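Local coordinates for putative S41 protease (Bacteroides fragilis NCTC 9343, PDB 3K50), which is a putative serine-type peptidase of family S41 and probably hydrolyses peptide bonds in protein substrates, although its natural substrate is not known, at residues L28-M33 and R263-R268; C241-C246 and Q273-N278; A304-I309 and K324-Y329; V330-F335 and N345-N350. One frame throughout, in Å; residues are numbered along the deposited sequence.

Contact 1: L28-M33 and R263-R268; sequences LWYRDM and RYSDKR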
loop_
_atom_site.group_PDB
_atom_site.type_symbol
_atom_site.label_atom_id
_atom_site.label_comp_id
_atom_site.label_asym_id
_atom_site.label_seq_id
_atom_site.Cartn_x
_atom_site.Cartn_y
_atom_site.Cartn_z
ATOM N N LEU A 28 19.106 0.399 -12.505
ATOM C CA LEU A 28 20.067 0.607 -11.439
ATOM C C LEU A 28 21.184 -0.396 -11.566
ATOM O O LEU A 28 22.367 -0.027 -11.490
ATOM C CB LEU A 28 19.452 0.455 -10.035
ATOM C CG LEU A 28 20.368 0.680 -8.827
ATOM C CD1 LEU A 28 20.963 2.097 -8.762
ATOM C CD2 LEU A 28 19.651 0.340 -7.539
ATOM N N TRP A 29 20.803 -1.649 -11.792
ATOM C CA TRP A 29 21.740 -2.760 -11.789
ATOM C C TRP A 29 22.082 -3.265 -13.193
ATOM O O TRP A 29 22.221 -4.452 -13.431
ATOM C CB TRP A 29 21.113 -3.898 -10.952
ATOM C CG TRP A 29 20.949 -3.608 -9.485
ATOM C CD1 TRP A 29 21.909 -3.089 -8.669
ATOM C CD2 TRP A 29 19.814 -3.873 -8.619
ATOM N NE1 TRP A 29 21.439 -2.955 -7.412
ATOM C CE2 TRP A 29 20.167 -3.431 -7.336
ATOM C CE3 TRP A 29 18.536 -4.366 -8.815
ATOM C CZ2 TRP A 29 19.317 -3.529 -6.243
ATOM C CZ3 TRP A 29 17.676 -4.461 -7.736
ATOM C CH2 TRP A 29 18.061 -4.048 -6.466
ATOM N N TYR A 30 22.227 -2.372 -14.143
ATOM C CA TYR A 30 22.478 -2.804 -15.509
ATOM C C TYR A 30 23.759 -3.653 -15.591
ATOM O O TYR A 30 23.865 -4.540 -16.396
ATOM C CB TYR A 30 22.545 -1.597 -16.466
ATOM C CG TYR A 30 23.826 -0.794 -16.410
ATOM C CD1 TYR A 30 23.978 0.259 -15.531
ATOM C CD2 TYR A 30 24.905 -1.112 -17.241
ATOM C CE1 TYR A 30 25.188 0.953 -15.456
ATOM C CE2 TYR A 30 26.110 -0.410 -17.181
ATOM C CZ TYR A 30 26.246 0.620 -16.313
ATOM O OH TYR A 30 27.446 1.308 -16.259
ATOM N N ARG A 31 24.751 -3.364 -14.771
ATOM C CA ARG A 31 25.999 -4.104 -14.851
ATOM C C ARG A 31 25.892 -5.575 -14.436
ATOM O O ARG A 31 26.794 -6.374 -14.722
ATOM C CB ARG A 31 27.041 -3.437 -13.954
ATOM C CG ARG A 31 27.592 -2.107 -14.455
ATOM C CD ARG A 31 28.636 -1.623 -13.443
ATOM N NE ARG A 31 29.263 -0.401 -13.896
ATOM C CZ ARG A 31 30.248 -0.336 -14.788
ATOM N NH1 ARG A 31 30.733 -1.431 -15.335
ATOM N NH2 ARG A 31 30.740 0.837 -15.158
ATOM N N ASP A 32 24.823 -5.889 -13.712
ATOM C CA ASP A 32 24.578 -7.208 -13.156
ATOM C C ASP A 32 23.496 -7.969 -13.928
ATOM O O ASP A 32 23.039 -9.013 -13.490
ATOM C CB ASP A 32 24.213 -7.059 -11.672
ATOM C CG ASP A 32 25.368 -6.569 -10.853
ATOM O OD1 ASP A 32 26.408 -7.255 -10.840
ATOM O OD2 ASP A 32 25.241 -5.498 -10.233
HETATM N N MSE A 33 23.108 -7.463 -15.087
HETATM C CA MSE A 33 22.239 -8.229 -15.937
HETATM C C MSE A 33 23.034 -9.345 -16.583
HETATM O O MSE A 33 24.241 -9.220 -16.765
HETATM C CB MSE A 33 21.638 -7.382 -17.077
HETATM C CG MSE A 33 20.662 -6.310 -16.616
HETATM SE SE MSE A 33 20.229 -5.006 -17.998
HETATM C CE MSE A 33 19.354 -6.238 -19.280
ATOM N N ARG A 263 20.142 7.796 -5.406
ATOM C CA ARG A 263 21.354 7.488 -6.141
ATOM C C ARG A 263 21.144 6.426 -7.241
ATOM O O ARG A 263 20.817 5.259 -6.978
ATOM C CB ARG A 263 22.414 7.101 -5.142
ATOM C CG ARG A 263 22.696 8.195 -4.109
ATOM C CD ARG A 263 23.306 9.393 -4.786
ATOM N NE ARG A 263 23.783 10.448 -3.879
ATOM C CZ ARG A 263 23.085 11.525 -3.531
ATOM N NH1 ARG A 263 21.853 11.722 -3.979
ATOM N NH2 ARG A 263 23.646 12.404 -2.746
ATOM N N TYR A 264 21.292 6.895 -8.476
ATOM C CA TYR A 264 21.119 6.102 -9.693
ATOM C C TYR A 264 22.435 5.390 -10.071
ATOM O O TYR A 264 23.422 5.495 -9.345
ATOM C CB TYR A 264 20.633 7.027 -10.809
ATOM C CG TYR A 264 19.214 7.514 -10.586
ATOM C CD1 TYR A 264 18.932 8.513 -9.662
ATOM C CD2 TYR A 264 18.171 7.028 -11.346
ATOM C CE1 TYR A 264 17.648 8.982 -9.450
ATOM C CE2 TYR A 264 16.855 7.500 -11.127
ATOM C CZ TYR A 264 16.618 8.468 -10.178
ATOM O OH TYR A 264 15.337 8.932 -9.964
ATOM N N SER A 265 22.468 4.709 -11.215
ATOM C CA SER A 265 23.665 3.962 -11.660
ATOM C C SER A 265 24.690 4.954 -12.188
ATOM O O SER A 265 24.376 6.123 -12.334
ATOM C CB SER A 265 23.321 3.013 -12.796
ATOM O OG SER A 265 23.143 3.762 -14.036
ATOM N N ASP A 266 25.890 4.488 -12.513
ATOM C CA ASP A 266 26.922 5.375 -13.072
ATOM C C ASP A 266 26.592 5.959 -14.443
ATOM O O ASP A 266 27.291 6.814 -14.889
ATOM C CB ASP A 266 28.315 4.757 -13.037
ATOM C CG ASP A 266 28.439 3.409 -13.772
ATOM O OD1 ASP A 266 27.631 3.078 -14.650
ATOM O OD2 ASP A 266 29.411 2.690 -13.434
ATOM N N LYS A 267 25.531 5.513 -15.093
ATOM C CA LYS A 267 25.094 6.078 -16.342
ATOM C C LYS A 267 24.040 7.158 -16.129
ATOM O O LYS A 267 23.652 7.789 -17.098
ATOM C CB LYS A 267 24.401 5.017 -17.239
ATOM C CG LYS A 267 25.307 4.016 -17.973
ATOM C CD LYS A 267 24.452 2.936 -18.578
ATOM C CE LYS A 267 25.159 2.214 -19.701
ATOM N NZ LYS A 267 24.370 1.055 -20.164
ATOM N N ARG A 268 23.472 7.264 -14.919
ATOM C CA ARG A 268 22.367 8.190 -14.673
ATOM C C ARG A 268 22.567 9.099 -13.447
ATOM O O ARG A 268 21.640 9.420 -12.701
ATOM C CB ARG A 268 21.050 7.391 -14.601
ATOM C CG ARG A 268 20.526 6.846 -15.958
ATOM C CD ARG A 268 20.004 8.002 -16.865
ATOM N NE ARG A 268 19.559 7.591 -18.208
ATOM C CZ ARG A 268 19.138 8.435 -19.166
ATOM N NH1 ARG A 268 19.085 9.752 -18.969
ATOM N NH2 ARG A 268 18.755 7.971 -20.342
#

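Contact 2: C241-C246 and Q273-N278; sequences CAQLLC and QDLTFN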
loop_
_atom_site.group_PDB
_atom_site.type_symbol
_atom_site.label_atom_id
_atom_site.label_comp_id
_atom_site.label_asym_id
_atom_site.label_seq_id
_atom_site.Cartn_x
_atom_site.Cartn_y
_atom_site.Cartn_z
ATOM N N CYS A 241 5.350 12.213 -3.076
ATOM C CA CYS A 241 4.277 12.074 -2.088
ATOM C C CYS A 241 4.883 11.736 -0.750
ATOM O O CYS A 241 4.479 12.290 0.263
ATOM C CB CYS A 241 3.267 10.981 -2.490
ATOM S SG CYS A 241 2.346 11.439 -3.972
ATOM N N ALA A 242 5.860 10.835 -0.748
ATOM C CA ALA A 242 6.512 10.449 0.490
ATOM C C ALA A 242 7.239 11.633 1.172
ATOM O O ALA A 242 7.179 11.772 2.365
ATOM C CB ALA A 242 7.482 9.275 0.254
ATOM N N GLN A 243 7.905 12.471 0.388
ATOM C CA GLN A 243 8.573 13.645 0.887
ATOM C C GLN A 243 7.566 14.571 1.500
ATOM O O GLN A 243 7.834 15.139 2.526
ATOM C CB GLN A 243 9.333 14.355 -0.247
ATOM C CG GLN A 243 10.143 15.565 0.234
ATOM C CD GLN A 243 10.765 16.352 -0.896
ATOM O OE1 GLN A 243 10.338 16.226 -2.043
ATOM N NE2 GLN A 243 11.740 17.201 -0.572
ATOM N N LEU A 244 6.444 14.789 0.833
ATOM C CA LEU A 244 5.383 15.662 1.379
ATOM C C LEU A 244 4.896 15.174 2.772
ATOM O O LEU A 244 4.918 15.926 3.754
ATOM C CB LEU A 244 4.194 15.750 0.401
ATOM C CG LEU A 244 2.927 16.499 0.890
ATOM C CD1 LEU A 244 3.230 17.940 1.281
ATOM C CD2 LEU A 244 1.782 16.452 -0.086
ATOM N N LEU A 245 4.542 13.888 2.840
ATOM C CA LEU A 245 4.078 13.228 4.064
ATOM C C LEU A 245 5.117 13.378 5.210
ATOM O O LEU A 245 4.810 13.787 6.345
ATOM C CB LEU A 245 3.794 11.750 3.766
ATOM C CG LEU A 245 3.238 10.921 4.918
ATOM C CD1 LEU A 245 1.898 11.551 5.536
ATOM C CD2 LEU A 245 3.062 9.447 4.517
ATOM N N CYS A 246 6.363 13.042 4.926
ATOM C CA CYS A 246 7.400 13.193 5.931
ATOM C C CYS A 246 7.577 14.583 6.419
ATOM O O CYS A 246 7.789 14.795 7.608
ATOM C CB CYS A 246 8.737 12.750 5.360
ATOM S SG CYS A 246 8.839 10.935 5.101
ATOM N N GLN A 273 19.295 12.880 -6.732
ATOM C CA GLN A 273 18.548 13.916 -6.042
ATOM C C GLN A 273 18.668 13.804 -4.558
ATOM O O GLN A 273 18.609 12.683 -4.039
ATOM C CB GLN A 273 17.044 13.785 -6.269
ATOM C CG GLN A 273 16.456 14.434 -7.365
ATOM C CD GLN A 273 14.925 14.412 -7.279
ATOM O OE1 GLN A 273 14.301 13.393 -7.555
ATOM N NE2 GLN A 273 14.327 15.556 -6.939
ATOM N N ASP A 274 18.727 14.968 -3.887
ATOM C CA ASP A 274 18.779 15.080 -2.420
ATOM C C ASP A 274 17.445 15.681 -2.003
ATOM O O ASP A 274 17.195 16.884 -2.215
ATOM C CB ASP A 274 19.924 16.022 -1.936
ATOM C CG ASP A 274 21.307 15.417 -2.110
ATOM O OD1 ASP A 274 21.310 14.223 -2.264
ATOM O OD2 ASP A 274 22.390 16.058 -2.010
ATOM N N LEU A 275 16.577 14.870 -1.445
ATOM C CA LEU A 275 15.288 15.366 -0.931
ATOM C C LEU A 275 15.476 15.795 0.516
ATOM O O LEU A 275 16.108 15.103 1.333
ATOM C CB LEU A 275 14.223 14.294 -1.038
ATOM C CG LEU A 275 13.981 13.696 -2.452
ATOM C CD1 LEU A 275 12.923 12.694 -2.422
ATOM C CD2 LEU A 275 13.672 14.809 -3.529
ATOM N N THR A 276 14.913 16.946 0.838
ATOM C CA THR A 276 14.893 17.436 2.191
ATOM C C THR A 276 13.491 17.466 2.803
ATOM O O THR A 276 12.478 17.271 2.112
ATOM C CB THR A 276 15.398 18.896 2.238
ATOM O OG1 THR A 276 14.434 19.768 1.575
ATOM C CG2 THR A 276 16.772 18.998 1.614
ATOM N N PHE A 277 13.449 17.710 4.116
ATOM C CA PHE A 277 12.220 18.058 4.770
ATOM C C PHE A 277 12.003 19.477 4.220
ATOM O O PHE A 277 12.695 20.408 4.611
ATOM C CB PHE A 277 12.339 18.050 6.289
ATOM C CG PHE A 277 12.504 16.675 6.921
ATOM C CD1 PHE A 277 11.428 15.855 7.135
ATOM C CD2 PHE A 277 13.724 16.276 7.401
ATOM C CE1 PHE A 277 11.578 14.615 7.749
ATOM C CE2 PHE A 277 13.873 15.082 8.013
ATOM C CZ PHE A 277 12.819 14.236 8.188
ATOM N N ASN A 278 11.071 19.646 3.280
ATOM C CA ASN A 278 10.946 20.922 2.548
ATOM C C ASN A 278 9.672 21.681 2.884
ATOM O O ASN A 278 8.604 21.361 2.363
ATOM C CB ASN A 278 11.033 20.628 1.049
ATOM C CG ASN A 278 11.067 21.859 0.187
ATOM O OD1 ASN A 278 10.906 23.025 0.630
ATOM N ND2 ASN A 278 11.287 21.612 -1.094
HETATM O O HOH W 1 14.023 18.974 -1.358
HETATM O O HOH W 2 11.328 19.463 -3.193
#

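Contact 3: A304-I309 and K324-Y329; sequences AAEMVI and KTAGEY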
loop_
_atom_site.group_PDB
_atom_site.type_symbol
_atom_site.label_atom_id
_atom_site.label_comp_id
_atom_site.label_asym_id
_atom_site.label_seq_id
_atom_site.Cartn_x
_atom_site.Cartn_y
_atom_site.Cartn_z
ATOM N N ALA A 304 7.802 3.027 -1.448
ATOM C CA ALA A 304 7.683 4.360 -0.886
ATOM C C ALA A 304 7.232 4.302 0.583
ATOM O O ALA A 304 7.687 5.106 1.407
ATOM C CB ALA A 304 6.715 5.221 -1.757
ATOM N N ALA A 305 6.341 3.353 0.924
ATOM C CA ALA A 305 5.817 3.213 2.284
ATOM C C ALA A 305 6.986 2.886 3.233
ATOM O O ALA A 305 7.074 3.390 4.330
ATOM C CB ALA A 305 4.753 2.134 2.334
ATOM N N GLU A 306 7.896 2.074 2.759
ATOM C CA GLU A 306 9.083 1.665 3.530
ATOM C C GLU A 306 10.119 2.771 3.601
ATOM O O GLU A 306 10.855 2.892 4.592
ATOM C CB GLU A 306 9.675 0.415 2.941
ATOM C CG GLU A 306 8.777 -0.814 3.081
ATOM C CD GLU A 306 9.338 -2.034 2.396
ATOM O OE1 GLU A 306 9.199 -2.139 1.139
ATOM O OE2 GLU A 306 9.885 -2.903 3.118
HETATM N N MSE A 307 10.162 3.578 2.564
HETATM C CA MSE A 307 11.035 4.776 2.522
HETATM C C MSE A 307 10.675 5.765 3.613
HETATM O O MSE A 307 11.556 6.369 4.216
HETATM C CB MSE A 307 10.934 5.428 1.144
HETATM C CG MSE A 307 11.711 6.772 0.922
HETATM SE SE MSE A 307 10.947 8.394 1.805
HETATM C CE MSE A 307 11.549 9.999 0.578
ATOM N N VAL A 308 9.388 5.902 3.898
ATOM C CA VAL A 308 8.942 6.787 4.931
ATOM C C VAL A 308 9.452 6.316 6.259
ATOM O O VAL A 308 9.940 7.100 7.085
ATOM C CB VAL A 308 7.380 6.875 4.975
ATOM C CG1 VAL A 308 6.946 7.598 6.243
ATOM C CG2 VAL A 308 6.890 7.535 3.705
ATOM N N ILE A 309 9.354 5.039 6.492
ATOM C CA ILE A 309 9.891 4.472 7.728
ATOM C C ILE A 309 11.398 4.663 7.816
ATOM O O ILE A 309 11.925 5.133 8.828
ATOM C CB ILE A 309 9.575 2.942 7.880
ATOM C CG1 ILE A 309 8.043 2.716 7.954
ATOM C CG2 ILE A 309 10.345 2.350 9.061
ATOM C CD1 ILE A 309 7.609 1.203 7.726
ATOM N N LYS A 324 5.866 -7.831 9.350
ATOM C CA LYS A 324 7.028 -7.320 8.599
ATOM C C LYS A 324 6.667 -6.721 7.232
ATOM O O LYS A 324 5.739 -7.228 6.543
ATOM C CB LYS A 324 8.057 -8.474 8.526
ATOM C CG LYS A 324 9.324 -8.127 7.874
ATOM C CD LYS A 324 10.578 -8.826 8.412
ATOM C CE LYS A 324 11.006 -10.115 7.751
ATOM N NZ LYS A 324 12.576 -10.079 7.672
ATOM N N THR A 325 7.353 -5.639 6.840
ATOM C CA THR A 325 7.159 -4.961 5.541
ATOM C C THR A 325 7.761 -5.803 4.410
ATOM O O THR A 325 8.380 -6.801 4.663
ATOM C CB THR A 325 7.714 -3.506 5.516
ATOM O OG1 THR A 325 9.153 -3.510 5.646
ATOM C CG2 THR A 325 7.069 -2.703 6.624
ATOM N N ALA A 326 7.557 -5.374 3.168
ATOM C CA ALA A 326 7.883 -6.177 1.977
ATOM C C ALA A 326 9.370 -6.339 1.676
ATOM O O ALA A 326 9.786 -7.334 1.082
ATOM C CB ALA A 326 7.222 -5.582 0.752
ATOM N N GLY A 327 10.152 -5.367 2.058
ATOM C CA GLY A 327 11.605 -5.421 1.758
ATOM C C GLY A 327 12.026 -4.760 0.440
ATOM O O GLY A 327 13.126 -5.005 -0.074
ATOM N N GLU A 328 11.181 -3.914 -0.134
ATOM C CA GLU A 328 11.543 -3.234 -1.396
ATOM C C GLU A 328 12.404 -1.968 -1.088
ATOM O O GLU A 328 11.890 -0.915 -0.923
ATOM C CB GLU A 328 10.283 -2.934 -2.238
ATOM C CG GLU A 328 10.579 -2.473 -3.635
ATOM C CD GLU A 328 9.312 -2.392 -4.425
ATOM O OE1 GLU A 328 8.811 -3.466 -4.799
ATOM O OE2 GLU A 328 8.805 -1.262 -4.624
ATOM N N TYR A 329 13.734 -2.109 -1.018
ATOM C CA TYR A 329 14.597 -1.033 -0.521
ATOM C C TYR A 329 15.166 -0.108 -1.608
ATOM O O TYR A 329 16.062 0.681 -1.311
ATOM C CB TYR A 329 15.760 -1.642 0.328
ATOM C CG TYR A 329 16.602 -2.622 -0.410
ATOM C CD1 TYR A 329 16.276 -3.977 -0.437
ATOM C CD2 TYR A 329 17.742 -2.223 -1.098
ATOM C CE1 TYR A 329 17.050 -4.876 -1.110
ATOM C CE2 TYR A 329 18.510 -3.140 -1.847
ATOM C CZ TYR A 329 18.182 -4.456 -1.838
ATOM O OH TYR A 329 18.968 -5.354 -2.547
#

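Contact 4: V330-F335 and N345-N350; sequences VATKPF and NLVVCN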
loop_
_atom_site.group_PDB
_atom_site.type_symbol
_atom_site.label_atom_id
_atom_site.label_comp_id
_atom_site.label_asym_id
_atom_site.label_seq_id
_atom_site.Cartn_x
_atom_site.Cartn_y
_atom_site.Cartn_z
ATOM N N VAL A 330 14.698 -0.283 -2.854
ATOM C CA VAL A 330 15.112 0.502 -4.024
ATOM C C VAL A 330 13.836 1.041 -4.666
ATOM O O VAL A 330 12.732 0.566 -4.324
ATOM C CB VAL A 330 15.943 -0.326 -5.012
ATOM C CG1 VAL A 330 17.385 -0.548 -4.483
ATOM C CG2 VAL A 330 15.245 -1.647 -5.310
ATOM N N ALA A 331 13.953 2.080 -5.502
ATOM C CA ALA A 331 12.777 2.681 -6.103
ATOM C C ALA A 331 12.671 2.313 -7.560
ATOM O O ALA A 331 13.701 2.217 -8.259
ATOM C CB ALA A 331 12.839 4.222 -5.955
ATOM N N THR A 332 11.431 2.166 -8.020
ATOM C CA THR A 332 11.142 1.938 -9.413
ATOM C C THR A 332 10.587 3.206 -10.072
ATOM O O THR A 332 10.092 4.126 -9.380
ATOM C CB THR A 332 10.100 0.831 -9.590
ATOM O OG1 THR A 332 8.872 1.227 -8.965
ATOM C CG2 THR A 332 10.623 -0.565 -8.978
ATOM N N LYS A 333 10.733 3.286 -11.386
ATOM C CA LYS A 333 10.072 4.332 -12.175
ATOM C C LYS A 333 9.387 3.616 -13.355
ATOM O O LYS A 333 9.840 2.566 -13.795
ATOM C CB LYS A 333 11.058 5.402 -12.642
ATOM C CG LYS A 333 10.614 6.827 -12.311
ATOM C CD LYS A 333 11.720 7.558 -11.512
ATOM C CE LYS A 333 11.227 8.797 -10.753
ATOM N NZ LYS A 333 12.126 9.093 -9.580
ATOM N N PRO A 334 8.236 4.127 -13.803
ATOM C CA PRO A 334 7.559 3.561 -14.972
ATOM C C PRO A 334 8.123 3.989 -16.337
ATOM O O PRO A 334 8.474 5.158 -16.529
ATOM C CB PRO A 334 6.146 4.096 -14.851
ATOM C CG PRO A 334 6.276 5.352 -14.071
ATOM C CD PRO A 334 7.441 5.201 -13.161
ATOM N N PHE A 335 8.223 3.023 -17.256
ATOM C CA PHE A 335 8.619 3.267 -18.623
ATOM C C PHE A 335 7.527 2.581 -19.451
ATOM O O PHE A 335 7.253 1.404 -19.250
ATOM C CB PHE A 335 10.010 2.697 -18.913
ATOM C CG PHE A 335 11.105 3.350 -18.126
ATOM C CD1 PHE A 335 11.435 2.901 -16.867
ATOM C CD2 PHE A 335 11.785 4.447 -18.648
ATOM C CE1 PHE A 335 12.471 3.526 -16.131
ATOM C CE2 PHE A 335 12.770 5.092 -17.914
ATOM C CZ PHE A 335 13.081 4.641 -16.629
ATOM N N ASN A 345 7.880 -1.204 -14.823
ATOM C CA ASN A 345 8.186 -0.537 -13.566
ATOM C C ASN A 345 9.571 -1.060 -13.197
ATOM O O ASN A 345 9.711 -2.196 -12.747
ATOM C CB ASN A 345 7.144 -0.838 -12.511
ATOM C CG ASN A 345 5.822 -0.093 -12.770
ATOM O OD1 ASN A 345 4.792 -0.693 -13.106
ATOM N ND2 ASN A 345 5.878 1.214 -12.679
ATOM N N LEU A 346 10.591 -0.262 -13.517
ATOM C CA LEU A 346 11.992 -0.671 -13.376
ATOM C C LEU A 346 12.755 -0.060 -12.202
ATOM O O LEU A 346 12.616 1.126 -11.948
ATOM C CB LEU A 346 12.690 -0.298 -14.665
ATOM C CG LEU A 346 14.167 -0.685 -14.865
ATOM C CD1 LEU A 346 14.279 -2.174 -15.045
ATOM C CD2 LEU A 346 14.688 0.080 -16.143
ATOM N N VAL A 347 13.541 -0.858 -11.479
ATOM C CA VAL A 347 14.409 -0.310 -10.431
ATOM C C VAL A 347 15.388 0.657 -11.103
ATOM O O VAL A 347 16.160 0.260 -11.983
ATOM C CB VAL A 347 15.202 -1.404 -9.668
ATOM C CG1 VAL A 347 16.198 -0.788 -8.687
ATOM C CG2 VAL A 347 14.279 -2.320 -8.942
ATOM N N VAL A 348 15.370 1.909 -10.666
ATOM C CA VAL A 348 16.242 2.963 -11.194
ATOM C C VAL A 348 17.232 3.545 -10.148
ATOM O O VAL A 348 18.376 3.902 -10.498
ATOM C CB VAL A 348 15.404 4.120 -11.843
ATOM C CG1 VAL A 348 14.701 3.582 -13.104
ATOM C CG2 VAL A 348 14.455 4.771 -10.821
ATOM N N CYS A 349 16.856 3.589 -8.877
ATOM C CA CYS A 349 17.764 4.141 -7.863
ATOM C C CYS A 349 17.652 3.583 -6.484
ATOM O O CYS A 349 16.642 3.046 -6.081
ATOM C CB CYS A 349 17.598 5.653 -7.722
ATOM S SG CYS A 349 15.988 6.294 -7.169
ATOM N N ASN A 350 18.776 3.697 -5.779
ATOM C CA ASN A 350 18.847 3.515 -4.342
ATOM C C ASN A 350 18.201 4.722 -3.676
ATOM O O ASN A 350 18.152 5.844 -4.263
ATOM C CB ASN A 350 20.304 3.409 -3.882
ATOM C CG ASN A 350 20.877 2.083 -4.137
ATOM O OD1 ASN A 350 20.470 1.093 -3.528
ATOM N ND2 ASN A 350 21.806 2.025 -5.004
#

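Contact 1: L28-M33 and R263-R268
K267 lies across one face of the Y30 ring. From CB, 4.5 Å from Y30 CE1, its chain extends over the ring: CG passes near CZ and OH, CD stands 3.8 Å from the ring centroid in a CH-pi contact, and CE follows above CE2. At the tip, NZ sits 4.0 Å from the same centroid, 27° off the normal, as a cation-pi partner, and it is also hydrogen-bonded to R24 O. R31 CG lies over the opposite ring face, and S265 CB meets the ring at its edge. K267 is carried by a type I beta turn from S265 to R268, which also holds an ST turn, K267 N donating to S265 OG. This turn, in the loop between strands 258-263 and 273-276, receives a short 3-10 segment from the N-terminal region. R31 makes a side-on salt bridge to D266: NE and NH2 both bond OD2 on its syn side, at 3.1 and 2.9 Å, from opposite faces of the carboxylate plane, while guanidinium and carboxylate stand 81° apart. D266 CG, between its backbone N and carbonyl carbon (chi1 57°), is swung toward R31. Farther along, L28 CD1 comes within 3.6 Å of R263 O.

Contact 2: C241-C246 and Q273-N278
The helix turn carrying Q243 and C246 lies beside the end of strand 273-276, where the chain leaves the sheet through F277 and N278. Their backbones come nearest at Q243 and F277, with CA atoms 6.9 Å apart, so side chains have to bridge the gap. Q243 does most of this. Its CG is anti to the backbone N (chi1 -176°) and the chain runs on extended, carrying the amide out to the strand. There NE2 donates to T276 O at 2.8 Å, almost straight at 174°; the acceptor lies in the amide plane, and the donor lies in the carbonyl plane on a lone pair. This straight, in-plane bond favours that amide rotation. Water 1 accepts from both NE2 and T276 N, closing a second route to the same residue, while water 2 takes a bond from N278 ND2 and a weak one from Q243 NE2; N278 OD1 accepts from E280 N. The helix, 239-249, belongs to the alpha/beta core of the S41 peptidase domain, and packs against a strand of a separate antiparallel sheet, paired with strand 258-263. T247 OG1 bonds to both Q243 O and N278 N, tying helix to loop. L275 packs its carbons against the amide: CB lies 3.9 Å from Q243 NE2 and CD2 near Q243 OE1. F277 points its CB away from the helix, yet its ring comes back to it. C246 O meets the ring at the edge, in its plane, 3.8 Å from CE1, and C246 CB lies 4.2 Å from that same carbon.

Contact 3: A304-I309 and K324-Y329
E306 reaches from helix 304-312 into the bend of the loop at T325-E328, and its carboxylate is gripped by two backbone N-H groups and the T325 hydroxyl of that loop. The helix is the connection of a beta-alpha-beta crossover between parallel strands 292-297 and 317-322 in the core sheet of the S41 peptidase domain, and the loop is what follows the second strand. E306 and T325 slide past each other in opposite directions. The glutamate's CG is anti to the carbonyl carbon (chi1 -67°) and the chain is extended beyond it, which brings the carboxylate alongside the threonine hydroxyl and against the N-H groups of the turning backbone. OE2 takes two bonds from different sides: T325 OG1 donates on the anti side at 2.7 Å, 28° out of the carboxylate plane, and G327 N donates on the syn side at 2.7 Å. The other oxygen, OE1, accepts from E328 N on its syn side at 2.9 Å and also from G303 N, just before its own helix. With four donors shared between two oxygens, the carboxylate is held in place. T325 OG1 also accepts from F364 N, so the hydroxyl links E306 to another loop. G327 has positive phi and E328 centres an inverse gamma turn, and the N-H groups of both point to the carboxylate; the carboxylate of E328 itself leads elsewhere, to a salt bridge with R302. One turn along the helix, I309 and T325 meet tip to tip, I309 CD1 lying 4.1 Å from T325 CG2.

Contact 4: V330-F335 and N345-N350
A331 faces two residues at once, V348 and C349, and so makes a classic beta bulge in the antiparallel hairpin of strands 330-336 and 342-352. Its O accepts from V348 N at 2.9 Å and, weakly, from C349 N at 3.5 Å, while A331 N donates to C349 O at 177°. Beyond the bulge the register settles: K333 and L346 form a hydrogen-bonded pair, each N to the other's O at 2.9 Å. Between A331 and K333, T332 CA comes within 3.0 Å of L346 O in a CA-H...O contact. V330 CG2 meets V347 CG1 at 3.6 Å, the two side chains crossing at about a right angle. A331 CB lies 4.0 Å from C349 SG. The F335 ring comes in beside L346 and V348, with V348 CG1 at its edge, in plane, 3.8 Å from F335 CE1, and L346 CB close by. Further out, W18, V22 and E26 of helix 18-26 pack on F335, and S61 OG bonds to V347 N. The extra residue thus puts two N-H groups on one carbonyl, unequally, so that the hairpin keeps its bonding while shifting register by one.

How the contacts relate
Strand 342-352 ties contact 4 to contact 1: R263 O and N350 N lie 2.8 Å apart and L28 N and V347 O 3.0 Å apart, both probable hydrogen bonds, with centres about 11 Å apart. Contact 1 reaches contact 2 through strands 258-263 and 273-276, where R263 NH2 and D274 OD1 form a salt bridge at 3.0 Å. Helices 239-249 and 304-312 pack together between contacts 2 and 3, A242 CB lying 3.9 Å from M307 SE. Contact 3 runs directly into contact 4 at Y329-V330, their centres about 14 Å apart. Contact 3 is nearest the chain's centre, about 10 Å from it; contact 1, on the surface, lies about 26 Å out.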